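Local coordinates for alanine dehydrogenase (Archaeoglobus fulgidus, PDB 1OMO), which catalyses the reversible NAD-dependent oxidative deamination of L-alanine to pyruvate and ammonium and works as a homodimer, at residues M1-L6 against V313-F319. Sequence-based numbering, arbitrary orientation.
Sequences METLIL and VGSKIKF
Residues 3-6 and 315-317 form two short antiparallel strands whose axes approach to 4.6 Å with 135° between their N-to-C directions, a strongly twisted pair. Both are extended: phi -81° to -121°, psi 122° to 136° over Thr3-Leu6; -126°/140° and -128°/138° at Lys316 and Ile317. The register sets Thr3 opposite Ile317 (CA-CA 5.3 Å) and Leu4 opposite Lys316 (CA-CA 4.7 Å). Thr3-Ile317 is a hydrogen-bonded pair: Thr3 N to Ile317 O is 2.8 Å and Ile317 N to Thr3 O 2.9 Å (N-H...O 169° and 172°). Ile5 N donates to Ser315 O at 2.8 Å, but the return bond, Ser315 N to Ile5 O, is weak (3.3 Å, N-H...O angle 143°). CA-H...O contacts link Lys316 CA to Thr3 O (3.4 Å) and Leu4 CA to Ser315 O (3.5 Å).

The chain termini thus meet at one edge of the mixed sheet of the dimerisation domain: 3-6 runs parallel to strand 95-100, and 315-317 is outermost within the chain. Ile5 and Ile317 pack on the second subunit, consistent with the beta-sandwich dimer.

Two waters bridge the strands. Water 1 donates to Thr3 OG1 (2.6 Å) and Ile317 O (3.0 Å) and accepts from Phe319 N (3.0 Å); Thr3 OG1 also hydrogen-bonds Pro95 O. Water 2 joins Ile5 O and Ser315 OG, each at 2.9 Å.

Among apolar contacts, Ile5 (m, m) brings CD1 4.1 Å from Ile317 CG2. Leu4 (chi1 t, chi2 p) sets CD1 3.6 Å from Val313 O and 4.1 Å from Gly314 CA. At Gly314 (phi 117°, psi -169°) a CB would clash with that methyl and jam against Val313 O, which alone calls for glycine.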
ATOM      1  N   MET A   1      11.364 -10.575  18.616  1.00 40.85           N
ATOM      2  CA  MET A   1      11.629  -9.658  17.466  1.00 41.91           C
ATOM      3  C   MET A   1      11.264  -8.241  17.843  1.00 40.61           C
ATOM      4  O   MET A   1      10.280  -8.014  18.547  1.00 41.71           O
ATOM      5  CB  MET A   1      10.808 -10.073  16.251  1.00 44.67           C
ATOM      6  CG  MET A   1      11.362 -11.260  15.520  1.00 48.38           C
ATOM      7  SD  MET A   1      13.129 -11.030  15.169  1.00 54.95           S
ATOM      8  CE  MET A   1      13.184  -9.299  14.585  1.00 52.40           C
ATOM      9  N   GLU A   2      12.040  -7.282  17.363  1.00 38.28           N
ATOM     10  CA  GLU A   2      11.785  -5.889  17.695  1.00 36.61           C
ATOM     11  C   GLU A   2      11.669  -5.006  16.479  1.00 32.89           C
ATOM     12  O   GLU A   2      12.475  -5.114  15.556  1.00 32.84           O
ATOM     13  CB  GLU A   2      12.927  -5.334  18.555  1.00 39.88           C
ATOM     14  CG  GLU A   2      13.197  -6.137  19.804  1.00 43.79           C
ATOM     15  CD  GLU A   2      12.045  -6.059  20.767  1.00 46.34           C
ATOM     16  OE1 GLU A   2      11.995  -5.102  21.572  1.00 46.60           O
ATOM     17  OE2 GLU A   2      11.174  -6.952  20.700  1.00 49.28           O
ATOM     18  N   THR A   3      10.680  -4.121  16.483  1.00 27.67           N
ATOM     19  CA  THR A   3      10.528  -3.162  15.398  1.00 22.39           C
ATOM     20  C   THR A   3      10.942  -1.790  15.971  1.00 24.06           C
ATOM     21  O   THR A   3      10.509  -1.387  17.061  1.00 24.42           O
ATOM     22  CB  THR A   3       9.081  -3.128  14.882  1.00 19.64           C
ATOM     23  OG1 THR A   3       8.785  -4.369  14.223  1.00 17.09           O
ATOM     24  CG2 THR A   3       8.869  -1.978  13.920  1.00 15.91           C
ATOM     25  N   LEU A   4      11.817  -1.090  15.251  1.00 22.24           N
ATOM     26  CA  LEU A   4      12.308   0.229  15.666  1.00 21.99           C
ATOM     27  C   LEU A   4      11.260   1.296  15.282  1.00 21.49           C
ATOM     28  O   LEU A   4      10.690   1.244  14.189  1.00 22.61           O
ATOM     29  CB  LEU A   4      13.645   0.502  14.960  1.00 20.81           C
ATOM     30  CG  LEU A   4      14.468   1.742  15.245  1.00 21.97           C
ATOM     31  CD1 LEU A   4      15.083   1.616  16.608  1.00 22.05           C
ATOM     32  CD2 LEU A   4      15.522   1.923  14.174  1.00 21.77           C
ATOM     33  N   ILE A   5      10.980   2.223  16.196  1.00 20.75           N
ATOM     34  CA  ILE A   5      10.021   3.309  15.949  1.00 19.87           C
ATOM     35  C   ILE A   5      10.811   4.613  15.870  1.00 21.06           C
ATOM     36  O   ILE A   5      11.547   4.942  16.801  1.00 20.85           O
ATOM     37  CB  ILE A   5       8.961   3.392  17.088  1.00 19.07           C
ATOM     38  CG1 ILE A   5       8.199   2.058  17.170  1.00 19.32           C
ATOM     39  CG2 ILE A   5       7.938   4.493  16.806  1.00 15.71           C
ATOM     40  CD1 ILE A   5       7.559   1.628  15.840  1.00 16.27           C
ATOM     41  N   LEU A   6      10.695   5.326  14.747  1.00 22.85           N
ATOM     42  CA  LEU A   6      11.416   6.589  14.568  1.00 22.35           C
ATOM     43  C   LEU A   6      10.497   7.772  14.313  1.00 24.62           C
ATOM     44  O   LEU A   6       9.638   7.766  13.408  1.00 25.99           O
ATOM     45  CB  LEU A   6      12.428   6.486  13.436  1.00 21.14           C
ATOM     46  CG  LEU A   6      13.689   5.646  13.664  1.00 21.49           C
ATOM     47  CD1 LEU A   6      14.494   5.678  12.392  1.00 23.30           C
ATOM     48  CD2 LEU A   6      14.531   6.171  14.823  1.00 15.68           C
ATOM     49  N   VAL A 313      19.586   5.353  18.122  1.00 36.39           N
ATOM     50  CA  VAL A 313      18.448   6.256  18.115  1.00 34.75           C
ATOM     51  C   VAL A 313      17.148   5.479  17.878  1.00 33.48           C
ATOM     52  O   VAL A 313      17.120   4.496  17.106  1.00 31.92           O
ATOM     53  CB  VAL A 313      18.605   7.316  17.007  1.00 35.82           C
ATOM     54  CG1 VAL A 313      17.438   8.315  17.064  1.00 36.97           C
ATOM     55  CG2 VAL A 313      19.945   8.036  17.166  1.00 36.52           C
ATOM     56  N   GLY A 314      16.081   5.919  18.539  1.00 31.98           N
ATOM     57  CA  GLY A 314      14.790   5.278  18.372  1.00 32.46           C
ATOM     58  C   GLY A 314      14.253   4.661  19.642  1.00 34.11           C
ATOM     59  O   GLY A 314      14.759   4.932  20.724  1.00 37.45           O
ATOM     60  N   SER A 315      13.195   3.871  19.513  1.00 33.97           N
ATOM     61  CA  SER A 315      12.584   3.168  20.639  1.00 33.47           C
ATOM     62  C   SER A 315      12.126   1.868  19.997  1.00 33.22           C
ATOM     63  O   SER A 315      12.043   1.792  18.772  1.00 33.12           O
ATOM     64  CB  SER A 315      11.409   3.962  21.236  1.00 33.49           C
ATOM     65  OG  SER A 315      10.291   4.062  20.363  1.00 35.21           O
ATOM     66  N   LYS A 316      11.852   0.845  20.795  1.00 32.79           N
ATOM     67  CA  LYS A 316      11.481  -0.435  20.225  1.00 33.98           C
ATOM     68  C   LYS A 316      10.182  -1.052  20.689  1.00 33.17           C
ATOM     69  O   LYS A 316       9.874  -1.028  21.877  1.00 33.21           O
ATOM     70  CB  LYS A 316      12.594  -1.444  20.490  1.00 35.30           C
ATOM     71  CG  LYS A 316      13.916  -1.077  19.866  1.00 39.25           C
ATOM     72  CD  LYS A 316      15.053  -1.900  20.456  1.00 39.26           C
ATOM     73  CE  LYS A 316      16.351  -1.712  19.679  1.00 40.36           C
ATOM     74  NZ  LYS A 316      16.251  -2.338  18.339  1.00 41.78           N
ATOM     75  N   ILE A 317       9.447  -1.638  19.750  1.00 30.84           N
ATOM     76  CA  ILE A 317       8.211  -2.300  20.087  1.00 31.12           C
ATOM     77  C   ILE A 317       8.189  -3.727  19.523  1.00 29.79           C
ATOM     78  O   ILE A 317       8.633  -3.966  18.405  1.00 28.67           O
ATOM     79  CB  ILE A 317       6.965  -1.468  19.594  1.00 32.30           C
ATOM     80  CG1 ILE A 317       5.696  -1.937  20.317  1.00 35.78           C
ATOM     81  CG2 ILE A 317       6.751  -1.629  18.128  1.00 31.13           C
ATOM     82  CD1 ILE A 317       5.292  -1.043  21.509  1.00 36.02           C
ATOM     83  N   LYS A 318       7.697  -4.671  20.326  1.00 29.47           N
ATOM     84  CA  LYS A 318       7.566  -6.080  19.932  1.00 28.26           C
ATOM     85  C   LYS A 318       6.117  -6.239  19.467  1.00 27.03           C
ATOM     86  O   LYS A 318       5.211  -6.449  20.266  1.00 27.51           O
ATOM     87  CB  LYS A 318       7.838  -6.989  21.143  1.00 30.97           C
ATOM     88  CG  LYS A 318       7.841  -8.506  20.853  1.00 33.37           C
ATOM     89  CD  LYS A 318       7.973  -9.325  22.153  1.00 33.98           C
ATOM     90  CE  LYS A 318       6.607  -9.804  22.680  1.00 35.40           C
ATOM     91  NZ  LYS A 318       6.288 -11.166  22.149  1.00 35.78           N
ATOM     92  N   PHE A 319       5.900  -6.118  18.173  1.00 25.25           N
ATOM     93  CA  PHE A 319       4.567  -6.216  17.628  1.00 24.72           C
ATOM     94  C   PHE A 319       3.935  -7.586  17.651  1.00 25.48           C
ATOM     95  O   PHE A 319       2.732  -7.704  17.843  1.00 26.04           O
ATOM     96  CB  PHE A 319       4.555  -5.720  16.177  1.00 23.32           C
ATOM     97  CG  PHE A 319       4.392  -4.225  16.030  1.00 21.92           C
ATOM     98  CD1 PHE A 319       5.409  -3.450  15.490  1.00 21.46           C
ATOM     99  CD2 PHE A 319       3.217  -3.600  16.416  1.00 20.11           C
ATOM    100  CE1 PHE A 319       5.244  -2.068  15.339  1.00 22.54           C
ATOM    101  CE2 PHE A 319       3.054  -2.237  16.267  1.00 18.54           C
ATOM    102  CZ  PHE A 319       4.058  -1.472  15.730  1.00 19.56           C
TER
HETATM  103  O   HOH W   1       8.146  -5.949  16.194  1.00 23.28           O
HETATM  104  O   HOH W   2      10.519   6.614  18.957  1.00 21.43           O